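Local coordinates for microcin B17-processing protein McbC (Escherichia coli str. K-12 substr. MG1655, PDB 6GRH) that is a flavin mononucleotide-binding oxidoreductase needed to convert the inactive microcin B17 precursor into the active antibiotic peptide, at residues T12-P17 / A198-R203; L20-D25 / Y202-Y207; E141-Q144 / V149-Y152; R172-G177 / V259-D264. One frame throughout, in Å; residues are numbered along the deposited sequence.

Interaction 1: T12-P17 / A198-R203; sequences THYTDP and ALFKYR. With EDO (1,2-ethanediol), chain P.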
loop_
_atom_site.group_PDB
_atom_site.type_symbol
_atom_site.label_atom_id
_atom_site.label_comp_id
_atom_site.label_asym_id
_atom_site.label_seq_id
_atom_site.Cartn_x
_atom_site.Cartn_y
_atom_site.Cartn_z
ATOM N N THR D 12 -18.748 7.435 -12.766
ATOM C CA THR D 12 -17.770 6.363 -12.967
ATOM C C THR D 12 -16.988 6.490 -14.299
ATOM O O THR D 12 -15.884 5.985 -14.422
ATOM C CB THR D 12 -18.399 4.968 -12.816
ATOM O OG1 THR D 12 -17.377 4.003 -12.538
ATOM C CG2 THR D 12 -19.159 4.567 -14.068
ATOM N N HIS D 13 -17.573 7.176 -15.276
ATOM C CA HIS D 13 -16.880 7.518 -16.510
ATOM C C HIS D 13 -15.485 8.141 -16.284
ATOM O O HIS D 13 -14.602 7.947 -17.106
ATOM C CB HIS D 13 -17.781 8.445 -17.345
ATOM C CG HIS D 13 -17.332 8.627 -18.752
ATOM N ND1 HIS D 13 -17.219 7.575 -19.638
ATOM C CD2 HIS D 13 -16.994 9.746 -19.443
ATOM C CE1 HIS D 13 -16.804 8.038 -20.807
ATOM N NE2 HIS D 13 -16.665 9.352 -20.714
ATOM N N TYR D 14 -15.287 8.857 -15.177
ATOM C CA TYR D 14 -14.001 9.499 -14.879
ATOM C C TYR D 14 -13.148 8.785 -13.847
ATOM O O TYR D 14 -12.081 9.276 -13.509
ATOM C CB TYR D 14 -14.234 10.939 -14.408
ATOM C CG TYR D 14 -14.890 11.790 -15.469
ATOM C CD1 TYR D 14 -14.139 12.379 -16.467
ATOM C CD2 TYR D 14 -16.262 11.979 -15.484
ATOM C CE1 TYR D 14 -14.733 13.131 -17.463
ATOM C CE2 TYR D 14 -16.875 12.724 -16.479
ATOM C CZ TYR D 14 -16.095 13.312 -17.457
ATOM O OH TYR D 14 -16.670 14.056 -18.429
ATOM N N THR D 15 -13.594 7.630 -13.347
ATOM C CA THR D 15 -12.904 6.955 -12.255
ATOM C C THR D 15 -11.577 6.348 -12.719
ATOM O O THR D 15 -11.498 5.717 -13.773
ATOM C CB THR D 15 -13.826 5.882 -11.622
ATOM O OG1 THR D 15 -14.863 6.568 -10.918
ATOM C CG2 THR D 15 -13.076 4.956 -10.678
ATOM N N ASP D 16 -10.540 6.563 -11.916
ATOM C CA ASP D 16 -9.262 5.879 -12.103
ATOM C C ASP D 16 -9.287 4.645 -11.190
ATOM O O ASP D 16 -9.342 4.789 -9.963
ATOM C CB ASP D 16 -8.095 6.817 -11.751
ATOM C CG ASP D 16 -6.729 6.160 -11.957
ATOM O OD1 ASP D 16 -6.618 4.920 -11.844
ATOM O OD2 ASP D 16 -5.751 6.873 -12.263
ATOM N N PRO D 17 -9.266 3.430 -11.776
ATOM C CA PRO D 17 -9.448 2.215 -10.968
ATOM C C PRO D 17 -8.270 1.928 -10.028
ATOM O O PRO D 17 -8.442 1.240 -9.052
ATOM C CB PRO D 17 -9.564 1.095 -12.024
ATOM C CG PRO D 17 -8.854 1.636 -13.206
ATOM C CD PRO D 17 -9.070 3.110 -13.202
ATOM N N ALA D 198 -16.155 10.872 -4.260
ATOM C CA ALA D 198 -15.025 11.556 -3.588
ATOM C C ALA D 198 -13.740 11.604 -4.422
ATOM O O ALA D 198 -12.920 12.502 -4.230
ATOM C CB ALA D 198 -14.739 10.917 -2.236
ATOM N N LEU D 199 -13.548 10.647 -5.326
ATOM C CA LEU D 199 -12.276 10.482 -6.017
ATOM C C LEU D 199 -12.243 10.982 -7.465
ATOM O O LEU D 199 -11.165 11.293 -7.988
ATOM C CB LEU D 199 -11.852 9.009 -5.966
ATOM C CG LEU D 199 -11.624 8.478 -4.536
ATOM C CD1 LEU D 199 -11.441 6.972 -4.557
ATOM C CD2 LEU D 199 -10.420 9.113 -3.891
ATOM N N PHE D 200 -13.403 11.040 -8.122
ATOM C CA PHE D 200 -13.401 11.172 -9.576
ATOM C C PHE D 200 -12.776 12.461 -10.105
ATOM O O PHE D 200 -12.169 12.423 -11.155
ATOM C CB PHE D 200 -14.776 10.914 -10.202
ATOM C CG PHE D 200 -15.726 12.061 -10.132
ATOM C CD1 PHE D 200 -16.177 12.543 -8.922
ATOM C CD2 PHE D 200 -16.211 12.626 -11.292
ATOM C CE1 PHE D 200 -17.086 13.556 -8.867
ATOM C CE2 PHE D 200 -17.118 13.663 -11.243
ATOM C CZ PHE D 200 -17.540 14.142 -10.032
ATOM N N LYS D 201 -12.913 13.569 -9.380
ATOM C CA LYS D 201 -12.341 14.843 -9.815
ATOM C C LYS D 201 -10.900 15.093 -9.345
ATOM O O LYS D 201 -10.013 15.493 -10.149
ATOM C CB LYS D 201 -13.225 16.013 -9.338
ATOM C CG LYS D 201 -12.722 17.384 -9.826
ATOM C CD LYS D 201 -13.632 18.546 -9.472
ATOM C CE LYS D 201 -13.062 19.869 -9.982
ATOM N NZ LYS D 201 -13.784 21.013 -9.401
ATOM N N TYR D 202 -10.697 14.959 -8.038
ATOM C CA TYR D 202 -9.447 15.328 -7.377
ATOM C C TYR D 202 -8.493 14.174 -7.072
ATOM O O TYR D 202 -7.401 14.418 -6.514
ATOM C CB TYR D 202 -9.758 16.035 -6.060
ATOM C CG TYR D 202 -10.529 17.308 -6.261
ATOM C CD1 TYR D 202 -9.956 18.375 -6.946
ATOM C CD2 TYR D 202 -11.827 17.441 -5.799
ATOM C CE1 TYR D 202 -10.658 19.561 -7.151
ATOM C CE2 TYR D 202 -12.538 18.630 -5.998
ATOM C CZ TYR D 202 -11.948 19.672 -6.666
ATOM O OH TYR D 202 -12.637 20.850 -6.886
ATOM N N ARG D 203 -8.899 12.937 -7.396
ATOM C CA ARG D 203 -8.110 11.748 -7.102
ATOM C C ARG D 203 -7.915 11.593 -5.566
ATOM O O ARG D 203 -8.864 11.832 -4.815
ATOM C CB ARG D 203 -6.810 11.743 -7.918
ATOM C CG ARG D 203 -7.003 11.845 -9.433
ATOM C CD ARG D 203 -5.683 12.150 -10.138
ATOM N NE ARG D 203 -4.679 11.130 -9.884
ATOM C CZ ARG D 203 -4.630 9.926 -10.449
ATOM N NH1 ARG D 203 -5.515 9.559 -11.367
ATOM N NH2 ARG D 203 -3.684 9.058 -10.069
HETATM C C1 EDO P . -13.160 24.642 -7.095
HETATM O O1 EDO P . -14.140 23.793 -7.683
HETATM C C2 EDO P . -12.514 23.879 -5.963
HETATM O O2 EDO P . -13.467 23.607 -4.929
HETATM O O HOH W 1 -10.374 10.392 -11.781
HETATM O O HOH W 2 -3.347 6.204 -11.323
#
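Asp16 OD2 lies at the edge of the Arg203 guanidinium, near its plane, and the Phe200 ring likewise receives Tyr14 CB at its edge, where CB stands 4.1 Å from Phe200 CD2. One face of the Tyr202 ring carries Lys201 CG over its centre. The salt bridge uses a single nitrogen: Arg203 NH1 donates to Asp16 OD2 at 2.8 Å and 165°, on the anti side, tilted out of the carboxylate plane. Because the carboxylate and guanidinium planes are 58° apart, a coplanar two-pronged pairing is excluded; a water completes the link, donating to Asp16 OD2 and accepting from Arg203 NH2. With CG opposite the backbone N (chi1 -179°), Asp16 sends OD2 to the arginine while OD1 takes Glu18 N as an N-cap. Arg203 NE has its own salt bridge to Asp264 of an McbB chain. A second water donates to Tyr14 O at 2.7 Å and to Phe200 O at 2.8 Å, bridging two carbonyls that cannot bond each other. The motif is an N-cap aspartate whose other oxygen is engaged in a salt bridge; it ties the turn between helices 8-12 and 17-27 to the connection between helices 195-199 and 204-227 in this nitroreductase-type fold.

Interaction 2: L20-D25 / Y202-Y207; sequences LAIVKD and YRYRGY. With EDO (1,2-ethanediol), chain P.
Tyr204 and Tyr207, one turn apart at the start of helix 204-227, meet Ile22 and Val23 of helix 17-27 in a helix-helix packing of the nitroreductase-type fold. The Tyr204 side chain leaves CB with CG beside the backbone N and anti to the carbonyl carbon (chi1 -62°), which sends the ring across to the other helix. Along that ring the partners change in order. CD1 meets Val23 CG2 at 3.7 Å; CE1, one atom farther out, meets Ile22 CG2 at 3.7 Å; and the hydroxyl OH ends against Ile22 CD1 at 3.3 Å. Both methyl approaches to the ring are oblique, and no hydrogen bond crosses between the segments, so apolar packing carries the contact. The surroundings extend it into the assembly: Val23 packs on Phe26 of the second subunit, and Tyr204 on Gly30 of that subunit, while Leu199 of the same chain touches Val23. Tyr207 directs its hydroxyl to His27 ND1 and leaves the inner part of its ring to the valine. There Val23 and Tyr207 run past each other in opposite directions, and Val23 CG1 comes to 3.5 Å from Tyr207 CD1, with Tyr207 CG at 3.9 Å from the same methyl.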
loop_
_atom_site.group_PDB
_atom_site.type_symbol
_atom_site.label_atom_id
_atom_site.label_comp_id
_atom_site.label_asym_id
_atom_site.label_seq_id
_atom_site.Cartn_x
_atom_site.Cartn_y
_atom_site.Cartn_z
ATOM N N LEU D 20 -9.052 4.220 -7.003
ATOM C CA LEU D 20 -10.143 3.629 -6.255
ATOM C C LEU D 20 -9.694 2.454 -5.389
ATOM O O LEU D 20 -10.049 2.396 -4.214
ATOM C CB LEU D 20 -11.257 3.210 -7.180
ATOM C CG LEU D 20 -12.482 2.593 -6.536
ATOM C CD1 LEU D 20 -13.127 3.607 -5.604
ATOM C CD2 LEU D 20 -13.447 2.186 -7.639
ATOM N N ALA D 21 -8.937 1.532 -5.971
ATOM C CA ALA D 21 -8.464 0.346 -5.253
ATOM C C ALA D 21 -7.529 0.699 -4.119
ATOM O O ALA D 21 -7.673 0.173 -3.030
ATOM C CB ALA D 21 -7.776 -0.628 -6.207
ATOM N N ILE D 22 -6.592 1.615 -4.375
ATOM C CA ILE D 22 -5.634 2.023 -3.357
ATOM C C ILE D 22 -6.335 2.707 -2.188
ATOM O O ILE D 22 -5.996 2.443 -1.000
ATOM C CB ILE D 22 -4.508 2.891 -3.973
ATOM C CG1 ILE D 22 -3.625 1.968 -4.852
ATOM C CG2 ILE D 22 -3.679 3.606 -2.903
ATOM C CD1 ILE D 22 -2.570 2.660 -5.708
ATOM N N VAL D 23 -7.319 3.555 -2.493
ATOM C CA VAL D 23 -8.080 4.215 -1.462
ATOM C C VAL D 23 -8.914 3.201 -0.636
ATOM O O VAL D 23 -8.915 3.249 0.600
ATOM C CB VAL D 23 -8.952 5.348 -2.031
ATOM C CG1 VAL D 23 -9.887 5.888 -0.975
ATOM C CG2 VAL D 23 -8.079 6.486 -2.565
ATOM N N LYS D 24 -9.604 2.276 -1.300
ATOM C CA LYS D 24 -10.364 1.272 -0.561
ATOM C C LYS D 24 -9.486 0.388 0.323
ATOM O O LYS D 24 -9.870 0.054 1.454
ATOM C CB LYS D 24 -11.166 0.396 -1.507
ATOM C CG LYS D 24 -12.371 1.049 -2.160
ATOM C CD LYS D 24 -12.835 0.051 -3.236
ATOM C CE LYS D 24 -14.230 0.268 -3.676
ATOM N NZ LYS D 24 -14.668 -0.863 -4.572
ATOM N N ASP D 25 -8.329 -0.015 -0.213
ATOM C CA ASP D 25 -7.378 -0.813 0.519
ATOM C C ASP D 25 -6.979 -0.114 1.810
ATOM O O ASP D 25 -6.800 -0.765 2.815
ATOM C CB ASP D 25 -6.093 -1.030 -0.261
ATOM C CG ASP D 25 -6.218 -2.045 -1.360
ATOM O OD1 ASP D 25 -7.240 -2.774 -1.443
ATOM O OD2 ASP D 25 -5.227 -2.112 -2.157
ATOM N N TYR D 202 -10.697 14.959 -8.038
ATOM C CA TYR D 202 -9.447 15.328 -7.377
ATOM C C TYR D 202 -8.493 14.174 -7.072
ATOM O O TYR D 202 -7.401 14.418 -6.514
ATOM C CB TYR D 202 -9.758 16.035 -6.060
ATOM C CG TYR D 202 -10.529 17.308 -6.261
ATOM C CD1 TYR D 202 -9.956 18.375 -6.946
ATOM C CD2 TYR D 202 -11.827 17.441 -5.799
ATOM C CE1 TYR D 202 -10.658 19.561 -7.151
ATOM C CE2 TYR D 202 -12.538 18.630 -5.998
ATOM C CZ TYR D 202 -11.948 19.672 -6.666
ATOM O OH TYR D 202 -12.637 20.850 -6.886
ATOM N N ARG D 203 -8.899 12.937 -7.396
ATOM C CA ARG D 203 -8.110 11.748 -7.102
ATOM C C ARG D 203 -7.915 11.593 -5.566
ATOM O O ARG D 203 -8.864 11.832 -4.815
ATOM C CB ARG D 203 -6.810 11.743 -7.918
ATOM C CG ARG D 203 -7.003 11.845 -9.433
ATOM C CD ARG D 203 -5.683 12.150 -10.138
ATOM N NE ARG D 203 -4.679 11.130 -9.884
ATOM C CZ ARG D 203 -4.630 9.926 -10.449
ATOM N NH1 ARG D 203 -5.515 9.559 -11.367
ATOM N NH2 ARG D 203 -3.684 9.058 -10.069
ATOM N N TYR D 204 -6.733 11.186 -5.103
ATOM C CA TYR D 204 -6.494 10.872 -3.672
ATOM C C TYR D 204 -6.850 11.980 -2.697
ATOM O O TYR D 204 -7.405 11.727 -1.635
ATOM C CB TYR D 204 -5.037 10.504 -3.435
ATOM C CG TYR D 204 -4.592 9.283 -4.171
ATOM C CD1 TYR D 204 -4.910 8.032 -3.691
ATOM C CD2 TYR D 204 -3.845 9.379 -5.353
ATOM C CE1 TYR D 204 -4.515 6.882 -4.367
ATOM C CE2 TYR D 204 -3.452 8.233 -6.036
ATOM C CZ TYR D 204 -3.802 6.989 -5.521
ATOM O OH TYR D 204 -3.443 5.815 -6.135
ATOM N N ARG D 205 -6.518 13.214 -3.056
ATOM C CA ARG D 205 -6.863 14.364 -2.227
ATOM C C ARG D 205 -8.381 14.478 -1.982
ATOM O O ARG D 205 -8.807 14.986 -0.947
ATOM C CB ARG D 205 -6.333 15.645 -2.847
ATOM C CG ARG D 205 -6.186 16.795 -1.864
ATOM C CD ARG D 205 -5.495 17.922 -2.586
ATOM N NE ARG D 205 -5.029 19.055 -1.810
ATOM C CZ ARG D 205 -3.862 19.162 -1.177
ATOM N NH1 ARG D 205 -3.007 18.181 -1.131
ATOM N NH2 ARG D 205 -3.555 20.303 -0.575
ATOM N N GLY D 206 -9.192 13.960 -2.895
ATOM C CA GLY D 206 -10.644 13.926 -2.680
ATOM C C GLY D 206 -11.099 13.123 -1.488
ATOM O O GLY D 206 -12.106 13.467 -0.841
ATOM N N TYR D 207 -10.364 12.070 -1.183
ATOM C CA TYR D 207 -10.633 11.252 0.008
ATOM C C TYR D 207 -10.448 12.073 1.275
ATOM O O TYR D 207 -11.329 12.125 2.138
ATOM C CB TYR D 207 -9.747 10.011 0.026
ATOM C CG TYR D 207 -9.993 9.086 1.191
ATOM C CD1 TYR D 207 -11.118 8.277 1.225
ATOM C CD2 TYR D 207 -9.104 9.015 2.245
ATOM C CE1 TYR D 207 -11.334 7.412 2.275
ATOM C CE2 TYR D 207 -9.335 8.167 3.314
ATOM C CZ TYR D 207 -10.450 7.382 3.323
ATOM O OH TYR D 207 -10.671 6.524 4.380
HETATM C C1 EDO P . -13.160 24.642 -7.095
HETATM O O1 EDO P . -14.140 23.793 -7.683
HETATM C C2 EDO P . -12.514 23.879 -5.963
HETATM O O2 EDO P . -13.467 23.607 -4.929
#

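Interaction 3: E141-Q144 / V149-Y152; sequences ENWQ and VYHY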
loop_
_atom_site.group_PDB
_atom_site.type_symbol
_atom_site.label_atom_id
_atom_site.label_comp_id
_atom_site.label_asym_id
_atom_site.label_seq_id
_atom_site.Cartn_x
_atom_site.Cartn_y
_atom_site.Cartn_z
ATOM N N GLU D 141 -41.175 8.505 17.074
ATOM C CA GLU D 141 -42.260 8.560 16.085
ATOM C C GLU D 141 -41.654 8.244 14.701
ATOM O O GLU D 141 -40.462 8.457 14.493
ATOM C CB GLU D 141 -42.883 9.959 16.081
ATOM C CG GLU D 141 -44.333 10.015 15.642
ATOM C CD GLU D 141 -44.898 11.438 15.526
ATOM O OE1 GLU D 141 -44.159 12.442 15.703
ATOM O OE2 GLU D 141 -46.106 11.542 15.232
ATOM N N ASN D 142 -42.462 7.735 13.778
ATOM C CA ASN D 142 -41.988 7.347 12.449
ATOM C C ASN D 142 -42.817 7.984 11.323
ATOM O O ASN D 142 -43.974 8.310 11.515
ATOM C CB ASN D 142 -42.017 5.823 12.320
ATOM C CG ASN D 142 -40.950 5.288 11.377
ATOM O OD1 ASN D 142 -40.298 6.035 10.642
ATOM N ND2 ASN D 142 -40.787 3.980 11.377
ATOM N N TRP D 143 -42.198 8.153 10.155
ATOM C CA TRP D 143 -42.882 8.703 8.978
ATOM C C TRP D 143 -43.642 7.611 8.244
ATOM O O TRP D 143 -44.771 7.802 7.840
ATOM C CB TRP D 143 -41.879 9.341 8.020
ATOM C CG TRP D 143 -41.232 10.550 8.570
ATOM C CD1 TRP D 143 -41.661 11.844 8.436
ATOM C CD2 TRP D 143 -40.048 10.597 9.359
ATOM N NE1 TRP D 143 -40.793 12.691 9.081
ATOM C CE2 TRP D 143 -39.804 11.948 9.666
ATOM C CE3 TRP D 143 -39.163 9.625 9.838
ATOM C CZ2 TRP D 143 -38.711 12.353 10.434
ATOM C CZ3 TRP D 143 -38.077 10.031 10.607
ATOM C CH2 TRP D 143 -37.866 11.380 10.898
ATOM N N GLN D 144 -42.983 6.479 8.046
ATOM C CA GLN D 144 -43.529 5.343 7.331
ATOM C C GLN D 144 -43.398 4.125 8.248
ATOM O O GLN D 144 -42.284 3.736 8.598
ATOM C CB GLN D 144 -42.718 5.133 6.047
ATOM C CG GLN D 144 -43.228 4.025 5.148
ATOM C CD GLN D 144 -42.505 3.994 3.827
ATOM O OE1 GLN D 144 -41.388 3.503 3.727
ATOM N NE2 GLN D 144 -43.132 4.537 2.803
ATOM N N VAL D 149 -34.647 2.899 8.454
ATOM C CA VAL D 149 -33.507 3.599 7.868
ATOM C C VAL D 149 -34.038 4.452 6.735
ATOM O O VAL D 149 -34.840 3.979 5.945
ATOM C CB VAL D 149 -32.450 2.632 7.322
ATOM C CG1 VAL D 149 -31.243 3.402 6.850
ATOM C CG2 VAL D 149 -32.029 1.630 8.385
ATOM N N TYR D 150 -33.571 5.693 6.669
ATOM C CA TYR D 150 -33.941 6.634 5.626
ATOM C C TYR D 150 -32.670 7.287 5.139
ATOM O O TYR D 150 -31.662 7.277 5.842
ATOM C CB TYR D 150 -34.877 7.729 6.171
ATOM C CG TYR D 150 -36.220 7.256 6.659
ATOM C CD1 TYR D 150 -36.409 6.847 7.989
ATOM C CD2 TYR D 150 -37.314 7.239 5.813
ATOM C CE1 TYR D 150 -37.641 6.426 8.442
ATOM C CE2 TYR D 150 -38.557 6.806 6.261
ATOM C CZ TYR D 150 -38.715 6.407 7.570
ATOM O OH TYR D 150 -39.944 5.969 7.990
ATOM N N HIS D 151 -32.718 7.857 3.935
ATOM C CA HIS D 151 -31.628 8.635 3.399
ATOM C C HIS D 151 -32.126 10.077 3.277
ATOM O O HIS D 151 -33.157 10.305 2.665
ATOM C CB HIS D 151 -31.240 8.014 2.069
ATOM C CG HIS D 151 -30.280 8.816 1.255
ATOM N ND1 HIS D 151 -30.443 8.997 -0.097
ATOM C CD2 HIS D 151 -29.147 9.467 1.593
ATOM C CE1 HIS D 151 -29.443 9.726 -0.567
ATOM N NE2 HIS D 151 -28.633 10.013 0.438
ATOM N N TYR D 152 -31.426 11.039 3.895
ATOM C CA TYR D 152 -31.811 12.439 3.797
ATOM C C TYR D 152 -31.282 13.057 2.506
ATOM O O TYR D 152 -30.091 12.964 2.234
ATOM C CB TYR D 152 -31.322 13.264 5.002
ATOM C CG TYR D 152 -31.809 14.704 4.942
ATOM C CD1 TYR D 152 -33.160 14.989 4.869
ATOM C CD2 TYR D 152 -30.919 15.773 4.927
ATOM C CE1 TYR D 152 -33.631 16.286 4.808
ATOM C CE2 TYR D 152 -31.378 17.088 4.865
ATOM C CZ TYR D 152 -32.735 17.346 4.806
ATOM O OH TYR D 152 -33.227 18.633 4.730
#
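Tyr150 OH, at the end of a ring reaching from strand 149-153 to the loop that precedes it, is used both as donor and as acceptor. It gives its hydrogen to Asn142 OD1 at 2.7 Å and accepts from Gln144 N at 3.1 Å, the latter with an N-H...O angle of 147°. The donor meets the asparagine oxygen from above the carbonyl plane, 39° out of it. Asn142 OD1 takes a second, weak bond from Trp143 N at 2.9 Å. The other half of the amide is satisfied too, since Asn142 ND2 donates to Thr147 O; Gln144 OE1 is bonded to Thr147 OG1, and Trp143 NE1 to Glu101 OE2 on helix 97-108. Beside the polar links the Trp143 indole turns its edge to the Tyr150 face, a T-shaped pair with the six-membered ring centroids 5.3 Å apart and planes at 75°; Trp143 CE3 comes within 3.8 Å of Tyr150 CE1. Ile70 of the second subunit packs on both side chains. This closes the connection of the beta hairpin formed by strands 129-135 and 149-153. One bond given and one received imply that the hydroxyl's rotation is fixed and that the loop backbone and the Asn142 amide are tied to the strand through one atom.

Interaction 4: R172-G177 / V259-D264; sequences RSLSGG and VQFFGD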
loop_
_atom_site.group_PDB
_atom_site.type_symbol
_atom_site.label_atom_id
_atom_site.label_comp_id
_atom_site.label_asym_id
_atom_site.label_seq_id
_atom_site.Cartn_x
_atom_site.Cartn_y
_atom_site.Cartn_z
ATOM N N ARG D 172 -28.037 -2.775 17.558
ATOM C CA ARG D 172 -26.937 -3.714 17.767
ATOM C C ARG D 172 -25.754 -3.361 16.853
ATOM O O ARG D 172 -24.622 -3.217 17.326
ATOM C CB ARG D 172 -27.414 -5.156 17.546
ATOM C CG ARG D 172 -26.341 -6.205 17.738
ATOM C CD ARG D 172 -26.880 -7.615 17.565
ATOM N NE ARG D 172 -25.802 -8.492 17.095
ATOM C CZ ARG D 172 -24.900 -9.104 17.873
ATOM N NH1 ARG D 172 -24.931 -8.991 19.211
ATOM N NH2 ARG D 172 -23.960 -9.856 17.292
ATOM N N SER D 173 -26.030 -3.171 15.565
ATOM C CA SER D 173 -24.955 -2.860 14.597
ATOM C C SER D 173 -24.237 -1.527 14.872
ATOM O O SER D 173 -22.999 -1.428 14.775
ATOM C CB SER D 173 -25.478 -2.932 13.155
ATOM O OG SER D 173 -26.192 -1.756 12.772
ATOM N N LEU D 174 -24.991 -0.501 15.241
ATOM C CA LEU D 174 -24.388 0.840 15.434
ATOM C C LEU D 174 -23.623 1.026 16.747
ATOM O O LEU D 174 -22.728 1.832 16.821
ATOM C CB LEU D 174 -25.477 1.904 15.349
ATOM C CG LEU D 174 -26.155 2.099 13.994
ATOM C CD1 LEU D 174 -27.291 3.088 14.129
ATOM C CD2 LEU D 174 -25.164 2.637 13.007
ATOM N N SER D 175 -24.001 0.300 17.782
ATOM C CA SER D 175 -23.517 0.564 19.143
ATOM C C SER D 175 -22.269 -0.236 19.488
ATOM O O SER D 175 -21.661 -0.008 20.536
ATOM C CB SER D 175 -24.620 0.267 20.156
ATOM O OG SER D 175 -25.017 -1.091 20.087
ATOM N N GLY D 176 -21.926 -1.195 18.627
ATOM C CA GLY D 176 -20.744 -2.026 18.784
ATOM C C GLY D 176 -20.623 -2.692 20.132
ATOM O O GLY D 176 -21.612 -3.119 20.719
ATOM N N GLY D 177 -19.404 -2.755 20.642
ATOM C CA GLY D 177 -19.159 -3.384 21.925
ATOM C C GLY D 177 -19.647 -2.646 23.156
ATOM O O GLY D 177 -19.856 -3.270 24.174
ATOM N N VAL D 259 -20.793 7.487 13.035
ATOM C CA VAL D 259 -22.162 7.416 13.523
ATOM C C VAL D 259 -22.339 8.541 14.546
ATOM O O VAL D 259 -21.375 8.951 15.205
ATOM C CB VAL D 259 -22.436 6.024 14.135
ATOM C CG1 VAL D 259 -23.781 5.977 14.862
ATOM C CG2 VAL D 259 -22.393 4.950 13.049
ATOM N N GLN D 260 -23.549 9.062 14.662
ATOM C CA GLN D 260 -23.843 10.116 15.633
ATOM C C GLN D 260 -25.175 9.819 16.271
ATOM O O GLN D 260 -26.207 9.808 15.595
ATOM C CB GLN D 260 -23.852 11.496 14.980
ATOM C CG GLN D 260 -23.910 12.662 15.953
ATOM C CD GLN D 260 -23.766 13.998 15.252
ATOM O OE1 GLN D 260 -23.963 14.099 14.036
ATOM N NE2 GLN D 260 -23.476 15.052 16.030
ATOM N N PHE D 261 -25.143 9.571 17.567
ATOM C CA PHE D 261 -26.348 9.218 18.326
ATOM C C PHE D 261 -27.018 10.462 18.873
ATOM O O PHE D 261 -26.336 11.419 19.223
ATOM C CB PHE D 261 -25.983 8.287 19.485
ATOM C CG PHE D 261 -25.588 6.909 19.043
ATOM C CD1 PHE D 261 -26.531 6.060 18.474
ATOM C CD2 PHE D 261 -24.292 6.460 19.183
ATOM C CE1 PHE D 261 -26.183 4.795 18.065
ATOM C CE2 PHE D 261 -23.942 5.184 18.787
ATOM C CZ PHE D 261 -24.882 4.353 18.211
ATOM N N PHE D 262 -28.350 10.432 18.940
ATOM C CA PHE D 262 -29.138 11.544 19.459
ATOM C C PHE D 262 -30.202 11.040 20.395
ATOM O O PHE D 262 -30.778 9.960 20.182
ATOM C CB PHE D 262 -29.828 12.316 18.336
ATOM C CG PHE D 262 -28.877 12.987 17.402
ATOM C CD1 PHE D 262 -28.346 12.290 16.319
ATOM C CD2 PHE D 262 -28.475 14.300 17.625
ATOM C CE1 PHE D 262 -27.466 12.900 15.453
ATOM C CE2 PHE D 262 -27.579 14.913 16.764
ATOM C CZ PHE D 262 -27.074 14.216 15.679
ATOM N N GLY D 263 -30.506 11.854 21.396
ATOM C CA GLY D 263 -31.504 11.494 22.373
ATOM C C GLY D 263 -31.546 12.356 23.616
ATOM O O GLY D 263 -31.110 13.514 23.607
ATOM N N ASP D 264 -32.106 11.768 24.675
ATOM C CA ASP D 264 -32.221 12.397 26.003
ATOM C C ASP D 264 -31.294 11.703 27.003
ATOM O O ASP D 264 -30.958 10.517 26.847
ATOM C CB ASP D 264 -33.655 12.306 26.528
ATOM C CG ASP D 264 -34.684 12.868 25.552
ATOM O OD1 ASP D 264 -34.354 13.846 24.833
ATOM O OD2 ASP D 264 -35.813 12.322 25.511
#
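Packing of helix 167-175 on one face of the antiparallel sheet, a helix-on-sheet layer of the nitroreductase-family domain, brings Leu174 onto Val259 and Phe261 of strand 254-263. These two strand residues, two apart and so on the same face, both direct their side chains to the helix; the intervening Gln260 and the following Phe262 pack instead on helix 204-227. The leucine divides its side chain between them. Its CG is anti to the carbonyl carbon (chi1 -67°), and from there the CD2 branch reaches Val259 CG2 at 3.6 Å, the two side chains crossing at a slant. Its CB, nearer the helix, lies 3.8 Å from Phe261 CZ. The phenylalanine thus presents the far end of its ring to the helix, and the backbone takes part: Leu174 O stands at the ring edge, near its plane, 3.6 Å from Phe261 CZ. Within the strand, Val259 CG1 lies 3.9 Å above one face of the Phe261 ring, displaced toward the rim, while Trp235 on the neighbouring strand makes an edge-to-face pair with this ring. Leu174 is further covered by Val243 of helix 240-246 and by Ala188 and Val190 of strand 187-194, in keeping with a wholly buried contact. No hydrogen bond crosses between the segments. Ser175 OG turns back to Tyr171 O inside the helix, and the serine meets the strand through its backbone instead, with Ser175 CA 4.1 Å from Phe261 CZ.

Overall arrangement
From the N terminus, 12-17 and then 20-25 wait for partners far along the chain, at 198-203 and 202-207. Interactions 1 and 2 therefore close two long loops onto the same stretch, share Tyr202 and Arg203, and touch through Leu199 and Val23. Inside both loops lies interaction 3, a short local closure between 141-144 and 149-152. Next comes 172-177, whose partner 259-264 lies beyond 207, so interaction 4 crosses interactions 1 and 2. Interactions 3 and 4 follow in series on one sheet. Interactions 1 and 2 tie the N-terminal helical region to the 195-199/204-227 connection, interaction 3 ties a hairpin loop to its strand, and interaction 4 ties helix 167-175 to the sheet.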